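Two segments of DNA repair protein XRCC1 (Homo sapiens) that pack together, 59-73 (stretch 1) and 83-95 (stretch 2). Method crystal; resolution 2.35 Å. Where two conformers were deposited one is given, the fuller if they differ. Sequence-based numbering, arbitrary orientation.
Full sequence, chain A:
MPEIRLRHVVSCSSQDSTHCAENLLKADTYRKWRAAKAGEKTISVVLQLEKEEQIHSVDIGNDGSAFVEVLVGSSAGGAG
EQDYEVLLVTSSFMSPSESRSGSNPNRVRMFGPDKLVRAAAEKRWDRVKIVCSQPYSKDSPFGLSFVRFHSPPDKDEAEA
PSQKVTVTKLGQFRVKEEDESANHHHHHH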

# COMPACT_ATOMS: atom_id res chain seq x y z
N ASP A 59 -8.03 -2.29 21.18
CA ASP A 59 -6.65 -2.72 21.34
C ASP A 59 -6.54 -4.18 20.89
O ASP A 59 -7.34 -5.02 21.29
CB ASP A 59 -6.19 -2.61 22.80
CG ASP A 59 -6.34 -1.21 23.36
OD1 ASP A 59 -6.37 -0.23 22.57
OD2 ASP A 59 -6.42 -1.08 24.60
N ILE A 60 -5.54 -4.47 20.07
CA ILE A 60 -5.39 -5.79 19.48
C ILE A 60 -3.99 -6.33 19.71
O ILE A 60 -3.00 -5.66 19.41
CB ILE A 60 -5.68 -5.75 17.97
CG1 ILE A 60 -7.14 -5.38 17.74
CG2 ILE A 60 -5.34 -7.08 17.32
CD1 ILE A 60 -7.51 -5.28 16.30
N GLY A 61 -3.92 -7.54 20.25
CA GLY A 61 -2.65 -8.21 20.45
C GLY A 61 -2.54 -9.38 19.50
O GLY A 61 -3.28 -10.35 19.62
N ASN A 62 -1.61 -9.29 18.56
CA ASN A 62 -1.51 -10.30 17.53
C ASN A 62 -1.01 -11.62 18.06
O ASN A 62 -0.30 -11.68 19.06
CB ASN A 62 -0.63 -9.83 16.37
CG ASN A 62 -0.61 -10.81 15.21
OD1 ASN A 62 -1.63 -11.43 14.90
ND2 ASN A 62 0.54 -10.96 14.58
N ASP A 63 -1.39 -12.70 17.39
CA ASP A 63 -0.76 -13.99 17.63
C ASP A 63 -0.52 -14.68 16.29
O ASP A 63 -1.08 -15.74 16.01
CB ASP A 63 -1.61 -14.88 18.53
CG ASP A 63 -0.95 -16.23 18.79
OD1 ASP A 63 0.29 -16.28 18.87
OD2 ASP A 63 -1.68 -17.23 18.93
N GLY A 64 0.31 -14.05 15.46
CA GLY A 64 0.78 -14.65 14.23
C GLY A 64 -0.03 -14.31 13.00
O GLY A 64 0.19 -14.89 11.94
N SER A 65 -0.98 -13.39 13.13
CA SER A 65 -1.78 -12.95 11.99
C SER A 65 -1.00 -11.92 11.18
O SER A 65 -0.24 -11.13 11.75
CB SER A 65 -3.08 -12.31 12.46
OG SER A 65 -3.94 -13.25 13.06
N ALA A 66 -1.19 -11.90 9.87
CA ALA A 66 -0.61 -10.86 9.03
C ALA A 66 -1.48 -9.62 9.05
O ALA A 66 -0.98 -8.50 9.13
CB ALA A 66 -0.41 -11.35 7.61
N PHE A 67 -2.80 -9.83 8.98
CA PHE A 67 -3.75 -8.73 8.98
C PHE A 67 -4.87 -9.01 9.96
O PHE A 67 -5.21 -10.16 10.19
CB PHE A 67 -4.37 -8.52 7.59
CG PHE A 67 -3.39 -8.62 6.47
CD1 PHE A 67 -2.30 -7.78 6.41
CD2 PHE A 67 -3.57 -9.56 5.46
CE1 PHE A 67 -1.40 -7.87 5.37
CE2 PHE A 67 -2.66 -9.67 4.41
CZ PHE A 67 -1.58 -8.81 4.37
N VAL A 68 -5.44 -7.96 10.53
CA VAL A 68 -6.62 -8.10 11.38
C VAL A 68 -7.63 -7.02 11.00
O VAL A 68 -7.26 -5.88 10.74
CB VAL A 68 -6.28 -7.97 12.87
CG1 VAL A 68 -7.52 -8.24 13.70
CG2 VAL A 68 -5.18 -8.93 13.26
N GLU A 69 -8.90 -7.40 10.96
CA GLU A 69 -9.97 -6.47 10.64
C GLU A 69 -11.10 -6.64 11.65
O GLU A 69 -11.38 -7.76 12.08
CB GLU A 69 -10.49 -6.74 9.23
CG GLU A 69 -11.61 -5.83 8.76
CD GLU A 69 -12.26 -6.35 7.49
OE1 GLU A 69 -12.85 -5.54 6.74
OE2 GLU A 69 -12.15 -7.57 7.24
N VAL A 70 -11.74 -5.54 12.03
CA VAL A 70 -12.89 -5.64 12.93
C VAL A 70 -14.11 -5.04 12.27
O VAL A 70 -14.10 -3.89 11.86
CB VAL A 70 -12.63 -4.96 14.30
CG1 VAL A 70 -13.88 -5.05 15.18
CG2 VAL A 70 -11.46 -5.62 15.00
N LEU A 71 -15.15 -5.85 12.15
CA LEU A 71 -16.41 -5.39 11.59
C LEU A 71 -17.51 -5.51 12.64
O LEU A 71 -17.40 -6.29 13.60
CB LEU A 71 -16.78 -6.17 10.33
CG LEU A 71 -15.67 -6.31 9.28
CD1 LEU A 71 -14.88 -7.59 9.50
CD2 LEU A 71 -16.23 -6.26 7.85
N VAL A 72 -18.58 -4.74 12.47
CA VAL A 72 -19.67 -4.74 13.44
C VAL A 72 -20.98 -4.92 12.72
O VAL A 72 -21.09 -4.61 11.54
CB VAL A 72 -19.71 -3.44 14.23
CG1 VAL A 72 -18.69 -3.48 15.35
CG2 VAL A 72 -19.48 -2.25 13.30
N GLY A 73 -21.97 -5.44 13.42
CA GLY A 73 -23.26 -5.69 12.82
C GLY A 73 -24.37 -5.54 13.83
O GLY A 73 -24.15 -5.53 15.04
N ASP A 83 -23.95 -7.20 5.40
CA ASP A 83 -24.54 -6.18 6.26
C ASP A 83 -23.57 -5.75 7.37
O ASP A 83 -23.88 -4.85 8.14
CB ASP A 83 -25.86 -6.67 6.86
CG ASP A 83 -26.89 -7.02 5.81
OD1 ASP A 83 -27.15 -6.18 4.92
OD2 ASP A 83 -27.47 -8.14 5.88
N TYR A 84 -22.42 -6.40 7.47
CA TYR A 84 -21.43 -5.95 8.44
C TYR A 84 -20.77 -4.67 7.98
O TYR A 84 -20.47 -4.49 6.80
CB TYR A 84 -20.38 -7.02 8.74
CG TYR A 84 -20.86 -8.03 9.76
CD1 TYR A 84 -21.70 -9.07 9.39
CD2 TYR A 84 -20.49 -7.93 11.09
CE1 TYR A 84 -22.15 -9.98 10.31
CE2 TYR A 84 -20.93 -8.85 12.03
CZ TYR A 84 -21.77 -9.87 11.64
OH TYR A 84 -22.23 -10.79 12.55
N GLU A 85 -20.56 -3.78 8.93
CA GLU A 85 -19.94 -2.50 8.66
C GLU A 85 -18.53 -2.59 9.23
O GLU A 85 -18.33 -3.18 10.28
CB GLU A 85 -20.75 -1.42 9.38
CG GLU A 85 -20.92 -0.14 8.58
CD GLU A 85 -21.37 -0.40 7.16
OE1 GLU A 85 -22.48 -0.94 6.96
OE2 GLU A 85 -20.60 -0.06 6.24
N VAL A 86 -17.55 -2.03 8.52
CA VAL A 86 -16.18 -2.04 9.05
C VAL A 86 -16.03 -1.06 10.21
O VAL A 86 -16.38 0.12 10.11
CB VAL A 86 -15.12 -1.71 7.97
CG1 VAL A 86 -13.74 -1.67 8.58
CG2 VAL A 86 -15.16 -2.74 6.86
N LEU A 87 -15.50 -1.56 11.31
CA LEU A 87 -15.16 -0.71 12.43
C LEU A 87 -13.67 -0.37 12.35
O LEU A 87 -13.29 0.79 12.27
CB LEU A 87 -15.49 -1.40 13.75
CG LEU A 87 -15.24 -0.49 14.94
CD1 LEU A 87 -16.22 0.65 14.87
CD2 LEU A 87 -15.37 -1.26 16.23
N LEU A 88 -12.83 -1.40 12.39
CA LEU A 88 -11.40 -1.21 12.18
C LEU A 88 -11.00 -1.84 10.86
O LEU A 88 -11.10 -3.05 10.68
CB LEU A 88 -10.57 -1.82 13.32
CG LEU A 88 -9.06 -1.80 13.03
CD1 LEU A 88 -8.55 -0.38 12.89
CD2 LEU A 88 -8.28 -2.53 14.09
N VAL A 89 -10.55 -1.00 9.95
CA VAL A 89 -10.16 -1.43 8.63
C VAL A 89 -9.02 -2.47 8.72
O VAL A 89 -8.24 -2.47 9.68
CB VAL A 89 -9.76 -0.21 7.79
CG1 VAL A 89 -8.24 0.01 7.84
CG2 VAL A 89 -10.26 -0.37 6.38
N THR A 90 -8.93 -3.35 7.73
CA THR A 90 -7.90 -4.39 7.73
C THR A 90 -6.50 -3.81 7.95
O THR A 90 -6.00 -3.00 7.17
CB THR A 90 -7.90 -5.19 6.42
OG1 THR A 90 -9.22 -5.69 6.16
CG2 THR A 90 -6.93 -6.37 6.52
N SER A 91 -5.86 -4.23 9.03
CA SER A 91 -4.63 -3.60 9.49
C SER A 91 -3.47 -4.59 9.61
O SER A 91 -3.66 -5.76 9.96
CB SER A 91 -4.87 -2.90 10.82
OG SER A 91 -5.91 -1.94 10.68
N SER A 92 -2.27 -4.10 9.32
CA SER A 92 -1.06 -4.92 9.25
C SER A 92 -0.48 -5.24 10.62
O SER A 92 -0.40 -4.38 11.50
CB SER A 92 -0.01 -4.22 8.38
OG SER A 92 1.24 -4.84 8.49
N PHE A 93 -0.07 -6.49 10.81
CA PHE A 93 0.57 -6.90 12.05
C PHE A 93 1.86 -7.65 11.77
O PHE A 93 2.76 -7.68 12.61
CB PHE A 93 -0.38 -7.75 12.89
CG PHE A 93 -1.38 -6.94 13.64
CD1 PHE A 93 -1.16 -6.59 14.96
CD2 PHE A 93 -2.52 -6.48 13.01
CE1 PHE A 93 -2.08 -5.82 15.66
CE2 PHE A 93 -3.44 -5.70 13.70
CZ PHE A 93 -3.22 -5.38 15.02
N MET A 94 1.96 -8.23 10.58
CA MET A 94 3.20 -8.87 10.13
C MET A 94 3.37 -8.68 8.64
O MET A 94 2.39 -8.64 7.89
CB MET A 94 3.19 -10.37 10.43
CG MET A 94 2.93 -10.71 11.88
SD MET A 94 2.93 -12.49 12.14
CE MET A 94 4.65 -12.91 11.89
N SER A 95 4.62 -8.57 8.21
CA SER A 95 4.93 -8.56 6.79
C SER A 95 4.94 -10.00 6.30
O SER A 95 4.97 -10.93 7.11
CB SER A 95 6.31 -7.95 6.55
OG SER A 95 7.30 -8.78 7.12
O HOH W 1 2.69 -9.21 14.87
O HOH W 2 -10.87 -3.45 5.83
O HOH W 3 -9.63 -8.59 6.62

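Strand 67-73 pairs with stretch 2 in antiparallel fashion. Its axis makes an angle of 156° with that of strand 89-92. Together the two stretches bury 1101 Å².

Backbone hydrogen bonds hold the pairing. Val68 and Ser91 bond in both directions: Val68 N to Ser91 O is 2.9 Å, and Ser91 N to Val68 O is 2.8 Å. Val72 and Glu85 do the same, with Val72 N to Glu85 O at 2.7 Å and Glu85 N to Val72 O at 2.8 Å. The register slips between Val68 and Val70, and again between Val70 and Leu71, at the Leu87-Leu88 corner of stretch 2. Val70 O accepts from both Leu87 N and Leu88 N, each at 2.8 Å, so one carbonyl serves two amides at the corner. Val70 N donates to Leu88 O at 2.9 Å. Ala66 O is also shared: Phe93 N lies 2.8 Å away and Met94 N 3.3 Å.

Apolar side chains meet on both faces. Val68, Val70 and Leu88 share one face. Phe93 points its CA-to-CB bond toward stretch 1 and has the largest covered area, 112 Å². Its CD2 meets Val68 CG2 and its CZ meets Ile60 CG2, both at 3.6 Å. Ile60 CD1 also touches Leu88 CD2 at 3.6 Å. On the other face, Leu71 CD2 packs on Val86 CG2 at 3.8 Å. Lacking polar atoms, these buried groups pack together out of water. Gly73 lies beside the Tyr84 ring; a CB there would clash with Tyr84 CE2.

Polar groups are linked through water. Water 1 accepts from Asn62 ND2 (2.8 Å) and donates to Phe93 O (2.7 Å). Water 2 accepts from Thr90 N (2.7 Å) and donates to Glu69 OE1 (3.0 Å). Within stretch 1, Ser65 N donates to Asn62 OD1 at 2.7 Å, bracing the turn before the strand.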